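Local coordinates for CurK, CurL fusion protein (Moorea producens 3L, PDB 4MYZ) that joins the C-terminal docking domain of CurK to the N-terminal docking domain of CurL, which probably hold successive polyketide synthase modules of curacin A biosynthesis together, at residues V22-I33 against A56-A67. Sequence-based numbering, arbitrary orientation.
Sequences VLQEIEALEKLI and ALQRALIALKDA
Val22, Leu23, Ile26, Leu29 and Ile33 of the CurK part pack against Ala56, Arg59, Ala60, Ala63, Asp66 and Ala67 of the CurL docking helix, an apolar interface joining the two parts of this engineered fusion. The segment axes run in roughly the same direction, at 29°, and approach to 9.8 Å, a separation to which the small Ala56 and Ala63, whose CB atoms point at the CurK segment, probably contribute. Ile26 meets the definition of a knob into a hole, seated among Ala56, Arg59, Ala60 and Ala63. With its CG1 anti to the carbonyl carbon (chi1 -67°), CD1 reaches the backbone, 3.6 Å from Ala60 N, while CG1 lies 3.9 Å from Ala63 CB. Cut back to alanine, Ile26 would lose CG1, CG2 and CD1, which is likely to leave a gap among the four residues of the hole. Upstream, Val22 CG1 lies 4.1 Å from Ala60 CB, and the Leu23 side chain crosses the extended Arg59 chain obliquely, its CD2 3.8 Å from Arg59 CD. Towards the other end, Leu29 CD2 comes within 4.0 Å of Ala63 CB, and Ile33 CD1 touches the backbone 3.6 Å from Ala67 N. Helices 15-32 and 56-71 carry this contact near the centre of the chain, and the second subunit packs beside them: its Arg68 forms a salt bridge with Glu25, and its Leu71 packs on Leu29.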
loop_
_atom_site.group_PDB
_atom_site.type_symbol
_atom_site.label_atom_id
_atom_site.label_comp_id
_atom_site.label_asym_id
_atom_site.label_seq_id
_atom_site.Cartn_x
_atom_site.Cartn_y
_atom_site.Cartn_z
ATOM N N VAL B 22 -8.652 -1.070 -1.704
ATOM C CA VAL B 22 -7.248 -1.326 -1.442
ATOM C C VAL B 22 -6.879 -2.732 -1.940
ATOM O O VAL B 22 -5.858 -2.933 -2.591
ATOM C CB VAL B 22 -6.955 -1.119 0.047
ATOM C CG1 VAL B 22 -5.638 -1.759 0.464
ATOM C CG2 VAL B 22 -6.959 0.365 0.340
ATOM N N LEU B 23 -7.688 -3.717 -1.599
ATOM C CA LEU B 23 -7.391 -5.092 -2.008
ATOM C C LEU B 23 -7.376 -5.246 -3.530
ATOM O O LEU B 23 -6.516 -5.921 -4.103
ATOM C CB LEU B 23 -8.353 -6.083 -1.362
ATOM C CG LEU B 23 -8.213 -6.210 0.138
ATOM C CD1 LEU B 23 -9.365 -7.008 0.728
ATOM C CD2 LEU B 23 -6.917 -6.903 0.510
ATOM N N GLN B 24 -8.326 -4.599 -4.195
ATOM C CA GLN B 24 -8.341 -4.620 -5.653
ATOM C C GLN B 24 -7.071 -3.998 -6.236
ATOM O O GLN B 24 -6.508 -4.481 -7.226
ATOM C CB GLN B 24 -9.559 -3.873 -6.182
ATOM C CG GLN B 24 -10.912 -4.537 -5.932
ATOM C CD GLN B 24 -12.049 -3.514 -6.064
ATOM O OE1 GLN B 24 -11.892 -2.472 -6.703
ATOM N NE2 GLN B 24 -13.173 -3.783 -5.420
ATOM N N GLU B 25 -6.604 -2.904 -5.651
ATOM C CA GLU B 25 -5.378 -2.307 -6.139
ATOM C C GLU B 25 -4.170 -3.194 -5.892
ATOM O O GLU B 25 -3.290 -3.268 -6.745
ATOM C CB GLU B 25 -5.141 -0.929 -5.537
ATOM C CG GLU B 25 -4.352 -0.014 -6.434
ATOM C CD GLU B 25 -5.094 0.366 -7.721
ATOM O OE1 GLU B 25 -4.408 0.615 -8.705
ATOM O OE2 GLU B 25 -6.347 0.448 -7.732
ATOM N N ILE B 26 -4.140 -3.879 -4.743
ATOM C CA ILE B 26 -3.036 -4.801 -4.443
ATOM C C ILE B 26 -2.985 -5.950 -5.456
ATOM O O ILE B 26 -1.909 -6.333 -5.925
ATOM C CB ILE B 26 -3.138 -5.337 -3.008
ATOM C CG1 ILE B 26 -2.914 -4.207 -2.000
ATOM C CG2 ILE B 26 -2.129 -6.429 -2.788
ATOM C CD1 ILE B 26 -3.200 -4.571 -0.579
ATOM N N GLU B 27 -4.150 -6.526 -5.767
ATOM C CA GLU B 27 -4.221 -7.570 -6.805
ATOM C C GLU B 27 -3.622 -7.080 -8.131
ATOM O O GLU B 27 -2.832 -7.789 -8.777
ATOM C CB GLU B 27 -5.672 -7.994 -7.028
ATOM C CG GLU B 27 -5.880 -8.986 -8.172
ATOM C CD GLU B 27 -5.239 -10.344 -7.939
ATOM O OE1 GLU B 27 -4.994 -10.710 -6.768
ATOM O OE2 GLU B 27 -4.951 -11.030 -8.948
ATOM N N ALA B 28 -3.980 -5.866 -8.560
ATOM C CA ALA B 28 -3.461 -5.334 -9.805
ATOM C C ALA B 28 -1.938 -5.154 -9.743
ATOM O O ALA B 28 -1.233 -5.410 -10.710
ATOM C CB ALA B 28 -4.134 -4.016 -10.112
ATOM N N LEU B 29 -1.453 -4.662 -8.617
ATOM C CA LEU B 29 -0.026 -4.453 -8.420
ATOM C C LEU B 29 0.729 -5.769 -8.414
ATOM O O LEU B 29 1.831 -5.846 -8.970
ATOM C CB LEU B 29 0.180 -3.687 -7.119
ATOM C CG LEU B 29 1.532 -3.215 -6.642
ATOM C CD1 LEU B 29 2.079 -2.217 -7.635
ATOM C CD2 LEU B 29 1.361 -2.581 -5.274
ATOM N N GLU B 30 0.147 -6.818 -7.853
ATOM C CA GLU B 30 0.788 -8.139 -7.846
ATOM C C GLU B 30 0.894 -8.736 -9.235
ATOM O O GLU B 30 1.846 -9.466 -9.543
ATOM C CB GLU B 30 0.044 -9.112 -6.941
ATOM C CG GLU B 30 0.329 -8.891 -5.471
ATOM C CD GLU B 30 -0.116 -10.051 -4.595
ATOM O OE1 GLU B 30 -0.533 -11.108 -5.126
ATOM O OE2 GLU B 30 -0.042 -9.902 -3.359
ATOM N N LYS B 31 -0.096 -8.458 -10.071
ATOM C CA LYS B 31 -0.010 -8.852 -11.468
ATOM C C LYS B 31 1.187 -8.204 -12.157
ATOM O O LYS B 31 1.726 -8.789 -13.100
ATOM C CB LYS B 31 -1.305 -8.533 -12.224
ATOM C CG LYS B 31 -2.486 -9.401 -11.815
ATOM C CD LYS B 31 -3.429 -9.684 -12.978
ATOM C CE LYS B 31 -4.521 -10.679 -12.596
ATOM N NZ LYS B 31 -4.045 -12.095 -12.539
ATOM N N LEU B 32 1.613 -7.018 -11.700
ATOM C CA LEU B 32 2.785 -6.341 -12.281
ATOM C C LEU B 32 4.125 -6.805 -11.722
ATOM O O LEU B 32 5.032 -7.119 -12.491
ATOM C CB LEU B 32 2.705 -4.811 -12.131
ATOM C CG LEU B 32 1.523 -4.143 -12.828
ATOM C CD1 LEU B 32 1.482 -2.661 -12.494
ATOM C CD2 LEU B 32 1.622 -4.342 -14.336
ATOM N N ILE B 33 4.252 -6.815 -10.401
ATOM C CA ILE B 33 5.488 -7.167 -9.706
ATOM C C ILE B 33 5.615 -8.678 -9.724
ATOM O O ILE B 33 6.715 -9.206 -9.786
ATOM C CB ILE B 33 5.476 -6.726 -8.214
ATOM C CG1 ILE B 33 5.244 -5.218 -8.078
ATOM C CG2 ILE B 33 6.785 -7.124 -7.529
ATOM C CD1 ILE B 33 5.308 -4.710 -6.655
ATOM N N ALA B 56 -6.719 -5.672 5.249
ATOM C CA ALA B 56 -6.331 -4.858 4.099
ATOM C C ALA B 56 -5.129 -3.956 4.396
ATOM O O ALA B 56 -4.260 -3.800 3.560
ATOM C CB ALA B 56 -7.508 -4.016 3.611
ATOM N N LEU B 57 -5.078 -3.362 5.580
ATOM C CA LEU B 57 -3.977 -2.468 5.897
ATOM C C LEU B 57 -2.663 -3.241 6.011
ATOM O O LEU B 57 -1.616 -2.764 5.612
ATOM C CB LEU B 57 -4.261 -1.661 7.187
ATOM C CG LEU B 57 -3.252 -0.535 7.488
ATOM C CD1 LEU B 57 -3.167 0.479 6.384
ATOM C CD2 LEU B 57 -3.681 0.094 8.834
ATOM N N GLN B 58 -2.714 -4.436 6.576
ATOM C CA GLN B 58 -1.522 -5.297 6.642
ATOM C C GLN B 58 -1.067 -5.663 5.244
ATOM O O GLN B 58 0.140 -5.621 4.941
ATOM C CB GLN B 58 -1.806 -6.559 7.454
ATOM C CG GLN B 58 -1.853 -6.282 8.965
ATOM C CD GLN B 58 -2.379 -7.450 9.775
ATOM O OE1 GLN B 58 -3.231 -8.202 9.345
ATOM N NE2 GLN B 58 -1.939 -7.509 11.039
ATOM N N ARG B 59 -2.012 -6.093 4.400
ATOM C CA ARG B 59 -1.645 -6.391 3.023
ATOM C C ARG B 59 -1.094 -5.165 2.292
ATOM O O ARG B 59 -0.199 -5.280 1.455
ATOM C CB ARG B 59 -2.797 -7.010 2.248
ATOM C CG ARG B 59 -3.246 -8.361 2.730
ATOM C CD ARG B 59 -4.022 -9.030 1.619
ATOM N NE ARG B 59 -4.566 -10.344 1.945
ATOM C CZ ARG B 59 -3.910 -11.484 1.834
ATOM N NH1 ARG B 59 -2.636 -11.509 1.481
ATOM N NH2 ARG B 59 -4.557 -12.623 2.071
ATOM N N ALA B 60 -1.634 -3.992 2.604
ATOM C CA ALA B 60 -1.160 -2.747 1.987
ATOM C C ALA B 60 0.273 -2.497 2.352
ATOM O O ALA B 60 1.037 -2.070 1.491
ATOM C CB ALA B 60 -2.007 -1.572 2.367
ATOM N N LEU B 61 0.671 -2.717 3.600
ATOM C CA LEU B 61 2.066 -2.510 3.982
ATOM C C LEU B 61 2.981 -3.409 3.150
ATOM O O LEU B 61 4.007 -2.978 2.658
ATOM C CB LEU B 61 2.251 -2.768 5.480
ATOM C CG LEU B 61 3.686 -2.629 5.984
ATOM C CD1 LEU B 61 4.260 -1.276 5.628
ATOM C CD2 LEU B 61 3.735 -2.920 7.476
ATOM N N ILE B 62 2.602 -4.685 3.047
ATOM C CA ILE B 62 3.432 -5.641 2.275
ATOM C C ILE B 62 3.539 -5.173 0.812
ATOM O O ILE B 62 4.637 -5.162 0.240
ATOM C CB ILE B 62 2.851 -7.056 2.387
ATOM C CG1 ILE B 62 3.009 -7.571 3.816
ATOM C CG2 ILE B 62 3.500 -7.999 1.404
ATOM C CD1 ILE B 62 2.193 -8.792 4.127
ATOM N N ALA B 63 2.424 -4.760 0.227
ATOM C CA ALA B 63 2.394 -4.369 -1.175
ATOM C C ALA B 63 3.191 -3.093 -1.403
ATOM O O ALA B 63 3.874 -2.973 -2.442
ATOM C CB ALA B 63 0.953 -4.172 -1.611
ATOM N N LEU B 64 3.098 -2.137 -0.486
ATOM C CA LEU B 64 3.860 -0.886 -0.599
ATOM C C LEU B 64 5.347 -1.172 -0.525
ATOM O O LEU B 64 6.155 -0.578 -1.279
ATOM C CB LEU B 64 3.421 0.139 0.473
ATOM C CG LEU B 64 2.023 0.708 0.267
ATOM C CD1 LEU B 64 1.537 1.317 1.575
ATOM C CD2 LEU B 64 2.013 1.691 -0.896
ATOM N N LYS B 65 5.735 -2.055 0.379
ATOM C CA LYS B 65 7.135 -2.433 0.516
ATOM C C LYS B 65 7.630 -3.101 -0.759
ATOM O O LYS B 65 8.755 -2.816 -1.219
ATOM C CB LYS B 65 7.366 -3.344 1.706
ATOM C CG LYS B 65 7.279 -2.653 3.049
ATOM C CD LYS B 65 7.440 -3.673 4.170
ATOM C CE LYS B 65 8.889 -4.039 4.407
ATOM N NZ LYS B 65 9.600 -2.982 5.183
ATOM N N ASP B 66 6.827 -3.996 -1.316
ATOM C CA ASP B 66 7.194 -4.672 -2.567
ATOM C C ASP B 66 7.334 -3.644 -3.701
ATOM O O ASP B 66 8.284 -3.706 -4.502
ATOM C CB ASP B 66 6.168 -5.732 -2.959
ATOM C CG ASP B 66 6.194 -6.967 -2.054
ATOM O OD1 ASP B 66 7.217 -7.205 -1.385
ATOM O OD2 ASP B 66 5.156 -7.671 -2.023
ATOM N N ALA B 67 6.392 -2.721 -3.820
ATOM C CA ALA B 67 6.454 -1.691 -4.873
ATOM C C ALA B 67 7.698 -0.835 -4.693
ATOM O O ALA B 67 8.379 -0.537 -5.667
ATOM C CB ALA B 67 5.218 -0.824 -4.864
#